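Local coordinates for molybdopterin-guanine dinucleotide biosynthesis protein A (MobA) (PDB 3NGW) that probably transfers a nucleotide from GTP to molybdopterin during molybdenum cofactor biosynthesis, at residues Q40-C45 against E59-W64; M93-P98 against E172-F177. All coordinates share one frame; numbering follows the deposited sequence.

Contact 1: Q40-C45 against E59-W64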
loop_
_atom_site.group_PDB
_atom_site.type_symbol
_atom_site.label_atom_id
_atom_site.label_comp_id
_atom_site.label_asym_id
_atom_site.label_seq_id
_atom_site.Cartn_x
_atom_site.Cartn_y
_atom_site.Cartn_z
ATOM N N GLN A 40 3.999 -13.109 -3.137
ATOM C CA GLN A 40 5.359 -12.694 -3.488
ATOM C C GLN A 40 5.392 -11.236 -3.081
ATOM O O GLN A 40 5.184 -10.333 -3.894
ATOM C CB GLN A 40 5.591 -12.826 -4.981
ATOM C CG GLN A 40 7.050 -12.697 -5.345
ATOM C CD GLN A 40 7.259 -12.703 -6.837
ATOM O OE1 GLN A 40 6.438 -13.246 -7.578
ATOM N NE2 GLN A 40 8.367 -12.116 -7.292
ATOM N N THR A 41 5.689 -11.032 -1.808
ATOM C CA THR A 41 5.651 -9.722 -1.182
ATOM C C THR A 41 6.955 -9.081 -0.732
ATOM O O THR A 41 7.882 -9.764 -0.322
ATOM C CB THR A 41 4.737 -9.819 0.054
ATOM O OG1 THR A 41 3.505 -10.435 -0.335
ATOM C CG2 THR A 41 4.473 -8.461 0.653
ATOM N N VAL A 42 7.013 -7.756 -0.832
ATOM C CA VAL A 42 8.146 -6.990 -0.327
ATOM C C VAL A 42 7.514 -5.891 0.505
ATOM O O VAL A 42 6.420 -5.426 0.205
ATOM C CB VAL A 42 9.026 -6.335 -1.431
ATOM C CG1 VAL A 42 9.701 -7.401 -2.259
ATOM C CG2 VAL A 42 8.193 -5.401 -2.296
ATOM N N PHE A 43 8.195 -5.508 1.572
ATOM C CA PHE A 43 7.709 -4.454 2.437
ATOM C C PHE A 43 8.611 -3.259 2.192
ATOM O O PHE A 43 9.818 -3.315 2.444
ATOM C CB PHE A 43 7.766 -4.923 3.883
ATOM C CG PHE A 43 6.836 -6.062 4.171
ATOM C CD1 PHE A 43 5.528 -5.825 4.592
ATOM C CD2 PHE A 43 7.244 -7.374 3.955
ATOM C CE1 PHE A 43 4.633 -6.893 4.792
ATOM C CE2 PHE A 43 6.369 -8.444 4.148
ATOM C CZ PHE A 43 5.059 -8.205 4.566
ATOM N N VAL A 44 8.018 -2.187 1.673
ATOM C CA VAL A 44 8.758 -0.979 1.342
ATOM C C VAL A 44 8.853 0.012 2.494
ATOM O O VAL A 44 7.862 0.626 2.891
ATOM C CB VAL A 44 8.126 -0.273 0.132
ATOM C CG1 VAL A 44 9.031 0.869 -0.334
ATOM C CG2 VAL A 44 7.899 -1.282 -0.984
ATOM N N CYS A 45 10.064 0.157 3.016
ATOM C CA CYS A 45 10.344 1.052 4.133
ATOM C C CYS A 45 10.692 2.448 3.650
ATOM O O CYS A 45 11.033 2.640 2.482
ATOM C CB CYS A 45 11.507 0.496 4.955
ATOM S SG CYS A 45 11.266 -1.218 5.454
ATOM N N GLU A 59 11.723 -12.062 9.520
ATOM C CA GLU A 59 12.317 -12.660 8.342
ATOM C C GLU A 59 11.370 -12.386 7.173
ATOM O O GLU A 59 10.435 -13.156 6.933
ATOM C CB GLU A 59 12.435 -14.163 8.541
ATOM C CG GLU A 59 13.342 -14.874 7.568
ATOM C CD GLU A 59 14.758 -14.978 8.095
ATOM O OE1 GLU A 59 15.423 -13.920 8.204
ATOM O OE2 GLU A 59 15.200 -16.112 8.410
ATOM N N ALA A 60 11.595 -11.279 6.469
ATOM C CA ALA A 60 10.772 -10.895 5.320
ATOM C C ALA A 60 11.637 -10.024 4.429
ATOM O O ALA A 60 12.724 -9.630 4.824
ATOM C CB ALA A 60 9.533 -10.124 5.780
ATOM N N GLU A 61 11.162 -9.730 3.229
ATOM C CA GLU A 61 11.917 -8.913 2.295
ATOM C C GLU A 61 11.617 -7.415 2.497
ATOM O O GLU A 61 10.543 -6.939 2.136
ATOM C CB GLU A 61 11.564 -9.357 0.868
ATOM C CG GLU A 61 12.250 -8.595 -0.262
ATOM C CD GLU A 61 13.441 -9.339 -0.857
ATOM O OE1 GLU A 61 14.383 -9.650 -0.101
ATOM O OE2 GLU A 61 13.432 -9.604 -2.080
ATOM N N PHE A 62 12.558 -6.684 3.091
ATOM C CA PHE A 62 12.386 -5.252 3.315
ATOM C C PHE A 62 13.255 -4.460 2.367
ATOM O O PHE A 62 14.475 -4.609 2.359
ATOM C CB PHE A 62 12.737 -4.863 4.752
ATOM C CG PHE A 62 11.833 -5.464 5.776
ATOM C CD1 PHE A 62 12.248 -6.565 6.520
ATOM C CD2 PHE A 62 10.551 -4.965 5.967
ATOM C CE1 PHE A 62 11.407 -7.163 7.450
ATOM C CE2 PHE A 62 9.698 -5.554 6.895
ATOM C CZ PHE A 62 10.128 -6.667 7.639
ATOM N N ILE A 63 12.622 -3.610 1.569
ATOM C CA ILE A 63 13.344 -2.800 0.600
ATOM C C ILE A 63 13.097 -1.301 0.840
ATOM O O ILE A 63 12.305 -0.924 1.705
ATOM C CB ILE A 63 12.923 -3.200 -0.840
ATOM C CG1 ILE A 63 11.433 -2.912 -1.064
ATOM C CG2 ILE A 63 13.172 -4.693 -1.045
ATOM C CD1 ILE A 63 10.979 -3.112 -2.499
ATOM N N TRP A 64 13.774 -0.457 0.069
ATOM C CA TRP A 64 13.642 0.985 0.205
ATOM C C TRP A 64 14.048 1.651 -1.108
ATOM O O TRP A 64 14.696 1.018 -1.943
ATOM C CB TRP A 64 14.532 1.469 1.354
ATOM C CG TRP A 64 16.005 1.219 1.126
ATOM C CD1 TRP A 64 16.885 2.035 0.468
ATOM C CD2 TRP A 64 16.755 0.057 1.513
ATOM N NE1 TRP A 64 18.132 1.455 0.423
ATOM C CE2 TRP A 64 18.079 0.241 1.058
ATOM C CE3 TRP A 64 16.436 -1.120 2.201
ATOM C CZ2 TRP A 64 19.082 -0.702 1.262
ATOM C CZ3 TRP A 64 17.436 -2.064 2.408
ATOM C CH2 TRP A 64 18.747 -1.847 1.939
HETATM O O HOH W 1 8.702 -10.797 2.032
#

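Contact 2: M93-P98 against E172-F177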
loop_
_atom_site.group_PDB
_atom_site.type_symbol
_atom_site.label_atom_id
_atom_site.label_comp_id
_atom_site.label_asym_id
_atom_site.label_seq_id
_atom_site.Cartn_x
_atom_site.Cartn_y
_atom_site.Cartn_z
HETATM N N MSE A 93 -3.955 0.383 6.079
HETATM C CA MSE A 93 -5.179 -0.387 5.873
HETATM C C MSE A 93 -4.899 -1.830 6.317
HETATM O O MSE A 93 -4.473 -2.661 5.517
HETATM C CB MSE A 93 -5.572 -0.338 4.390
HETATM C CG MSE A 93 -6.071 1.028 3.936
HETATM SE SE MSE A 93 -6.292 1.240 2.016
HETATM C CE MSE A 93 -4.649 2.196 1.621
ATOM N N PRO A 94 -5.131 -2.141 7.601
ATOM C CA PRO A 94 -4.891 -3.481 8.143
ATOM C C PRO A 94 -5.971 -4.524 7.874
ATOM O O PRO A 94 -5.756 -5.706 8.134
ATOM C CB PRO A 94 -4.751 -3.215 9.628
ATOM C CG PRO A 94 -5.818 -2.198 9.834
ATOM C CD PRO A 94 -5.563 -1.233 8.678
ATOM N N PHE A 95 -7.122 -4.096 7.362
ATOM C CA PHE A 95 -8.216 -5.024 7.097
ATOM C C PHE A 95 -8.390 -5.387 5.636
ATOM O O PHE A 95 -9.421 -5.938 5.260
ATOM C CB PHE A 95 -9.527 -4.445 7.623
ATOM C CG PHE A 95 -9.476 -4.075 9.067
ATOM C CD1 PHE A 95 -9.066 -5.006 10.018
ATOM C CD2 PHE A 95 -9.812 -2.792 9.480
ATOM C CE1 PHE A 95 -8.999 -4.670 11.364
ATOM C CE2 PHE A 95 -9.752 -2.442 10.821
ATOM C CZ PHE A 95 -9.339 -3.383 11.767
ATOM N N VAL A 96 -7.388 -5.086 4.814
ATOM C CA VAL A 96 -7.475 -5.391 3.398
ATOM C C VAL A 96 -7.753 -6.861 3.159
ATOM O O VAL A 96 -7.172 -7.725 3.811
ATOM C CB VAL A 96 -6.190 -5.023 2.653
ATOM C CG1 VAL A 96 -6.245 -5.578 1.238
ATOM C CG2 VAL A 96 -6.025 -3.509 2.618
ATOM N N LYS A 97 -8.655 -7.133 2.222
ATOM C CA LYS A 97 -9.008 -8.501 1.877
ATOM C C LYS A 97 -8.212 -8.987 0.675
ATOM O O LYS A 97 -8.250 -8.389 -0.401
ATOM C CB LYS A 97 -10.511 -8.616 1.611
ATOM C CG LYS A 97 -11.297 -8.896 2.881
ATOM C CD LYS A 97 -12.765 -9.168 2.626
ATOM C CE LYS A 97 -13.321 -10.135 3.681
ATOM N NZ LYS A 97 -12.973 -9.726 5.089
ATOM N N PRO A 98 -7.466 -10.087 0.854
ATOM C CA PRO A 98 -6.642 -10.675 -0.207
ATOM C C PRO A 98 -7.430 -10.909 -1.489
ATOM O O PRO A 98 -6.883 -10.796 -2.583
ATOM C CB PRO A 98 -6.143 -11.972 0.428
ATOM C CG PRO A 98 -6.029 -11.602 1.885
ATOM C CD PRO A 98 -7.338 -10.861 2.104
ATOM N N GLU A 172 -18.479 -4.829 3.080
ATOM C CA GLU A 172 -18.469 -3.472 3.615
ATOM C C GLU A 172 -17.274 -2.640 3.153
ATOM O O GLU A 172 -17.043 -1.539 3.658
ATOM C CB GLU A 172 -18.491 -3.531 5.140
ATOM C CG GLU A 172 -19.586 -4.424 5.701
ATOM C CD GLU A 172 -19.342 -4.822 7.149
ATOM O OE1 GLU A 172 -20.177 -5.567 7.710
ATOM O OE2 GLU A 172 -18.315 -4.399 7.730
ATOM N N LEU A 173 -16.524 -3.161 2.188
ATOM C CA LEU A 173 -15.357 -2.461 1.670
ATOM C C LEU A 173 -14.424 -2.055 2.810
ATOM O O LEU A 173 -13.809 -0.989 2.776
ATOM C CB LEU A 173 -15.789 -1.222 0.886
ATOM C CG LEU A 173 -16.743 -1.475 -0.282
ATOM C CD1 LEU A 173 -17.057 -0.161 -0.955
ATOM C CD2 LEU A 173 -16.112 -2.450 -1.273
ATOM N N ILE A 174 -14.329 -2.919 3.816
ATOM C CA ILE A 174 -13.484 -2.679 4.977
ATOM C C ILE A 174 -12.014 -2.595 4.561
ATOM O O ILE A 174 -11.184 -2.063 5.292
ATOM C CB ILE A 174 -13.697 -3.800 6.042
ATOM C CG1 ILE A 174 -13.062 -3.394 7.369
ATOM C CG2 ILE A 174 -13.132 -5.118 5.538
ATOM C CD1 ILE A 174 -13.687 -2.155 7.979
ATOM N N SER A 175 -11.704 -3.102 3.372
ATOM C CA SER A 175 -10.337 -3.076 2.863
ATOM C C SER A 175 -9.802 -1.646 2.718
ATOM O O SER A 175 -8.590 -1.427 2.725
ATOM C CB SER A 175 -10.268 -3.777 1.495
ATOM O OG SER A 175 -10.625 -5.141 1.571
ATOM N N PHE A 176 -10.717 -0.686 2.600
ATOM C CA PHE A 176 -10.374 0.726 2.408
ATOM C C PHE A 176 -10.273 1.555 3.683
ATOM O O PHE A 176 -9.956 2.742 3.642
ATOM C CB PHE A 176 -11.391 1.351 1.451
ATOM C CG PHE A 176 -11.298 0.813 0.056
ATOM C CD1 PHE A 176 -10.339 1.304 -0.825
ATOM C CD2 PHE A 176 -12.106 -0.240 -0.354
ATOM C CE1 PHE A 176 -10.178 0.755 -2.103
ATOM C CE2 PHE A 176 -11.957 -0.798 -1.626
ATOM C CZ PHE A 176 -10.985 -0.300 -2.503
ATOM N N PHE A 177 -10.537 0.924 4.816
ATOM C CA PHE A 177 -10.469 1.601 6.095
ATOM C C PHE A 177 -9.023 1.957 6.429
ATOM O O PHE A 177 -8.151 1.092 6.486
ATOM C CB PHE A 177 -11.079 0.699 7.167
ATOM C CG PHE A 177 -10.918 1.213 8.560
ATOM C CD1 PHE A 177 -9.894 0.749 9.371
ATOM C CD2 PHE A 177 -11.778 2.177 9.059
ATOM C CE1 PHE A 177 -9.732 1.239 10.660
ATOM C CE2 PHE A 177 -11.620 2.669 10.344
ATOM C CZ PHE A 177 -10.597 2.200 11.145
HETATM O O HOH W 2 -8.349 -1.411 5.896
#

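Contact 1: Q40-C45 against E59-W64
F43 and F62 face each other in a parallel bridge, and F43 uses both its N-H and its C=O to bond the opposite strand. Its N donates to E61 O at 2.8 Å, nearly straight at 174°, while F43 O accepts from I63 N at 3.0 Å. F43 thus bonds to the residues flanking its partner, as parallel pairing requires. The next bond runs from C45 N to I63 O (2.8 Å). Where the chains diverge before the bridge, a water takes over, donating to T41 O at 2.7 Å and accepting from E61 N. The polar ends find partners beyond the pair: T41 OG1 bonds to Y36 O, and E61 OE2 weakly to H82 NE2.

On the phenylalanine face, F43 CB lies 3.5 Å from F62 CD2, the rings meet obliquely at 42°, and A60 CB touches F43 CE2 and CD2. An alanine at F43 would probably leave A60 CB, V32 and L33 without the ring they pack on. On the valine face, I63 CG1 lies between the backbone N and the carbonyl carbon (chi1 63°), and from it CD1 meets V42 CG2 (3.6 Å) and V44 CG2 (3.9 Å).

Strand 62-63 is one of the two edge strands of the main sheet, joined to 40-44 through helix 48-55 in a beta-alpha-beta unit; strand 2-6 pairs with 40-44 on its other side, and helices 28-36 and 72-83 pack on opposite faces.

Contact 2: M93-P98 against E172-F177
I174 meets F95 at the start of a short 3-10 turn, its CG1 resting 3.7 Å from F95 CB. Anti to the backbone N (chi1 -167°), that CG1 also comes near F95 CD2, oblique to the ring. I174 O lies 3.0 Å from a bridging water, and this water accepts from F95 N.

S175 follows with the direct hydrogen bond of the contact: K97 N donates to S175 OG at 2.9 Å, bent to 149°. K97 is the N-cap residue of helix 98-111, and S175 OG is also bonded to D170 OD1. The carbonyl O of S175 lies against apolar groups, 3.3 Å from V96 CG2 and 3.6 Å from the SE of selenomethionine M93.

F177 then closes the segment: its CD1 sits at the edge of the F95 ring, 3.5 Å from F95 CE2, with the ring planes at 35°. F177 O receives a CA-H contact from M93 and lies 2.6 Å from the bridging water, which has more acceptors in reach than protons to give and need not serve both carbonyls at once.

The chemistry is thus that of two loops meeting in a buried, largely apolar interface. The serine hydroxyl answers K97 N and the water F95 N; with K97 N as donor, the hydroxyl proton is probably left for D170.

Overall arrangement
The two contacts illustrate how a single fold can be tied together by different means: contact 1 by backbone pairing at the edge of the main sheet, contact 2 by loops that meet from distant parts of the chain. Their centres are 20 Å apart, the nearest atoms about 10 Å, and they do not touch. Helix 28-36 touches both: V32 and L33 pack on F43, while L28 and Y36 meet P94 and V96. In contact 2 the F177 side chain comes about 4 Å from that of D184, a calcium ligand although no calcium is bound to it in this chain as modelled; contact 1 lies away from D184. Separately, a bound calcium ion lies about 6 Å from the F177 side chain.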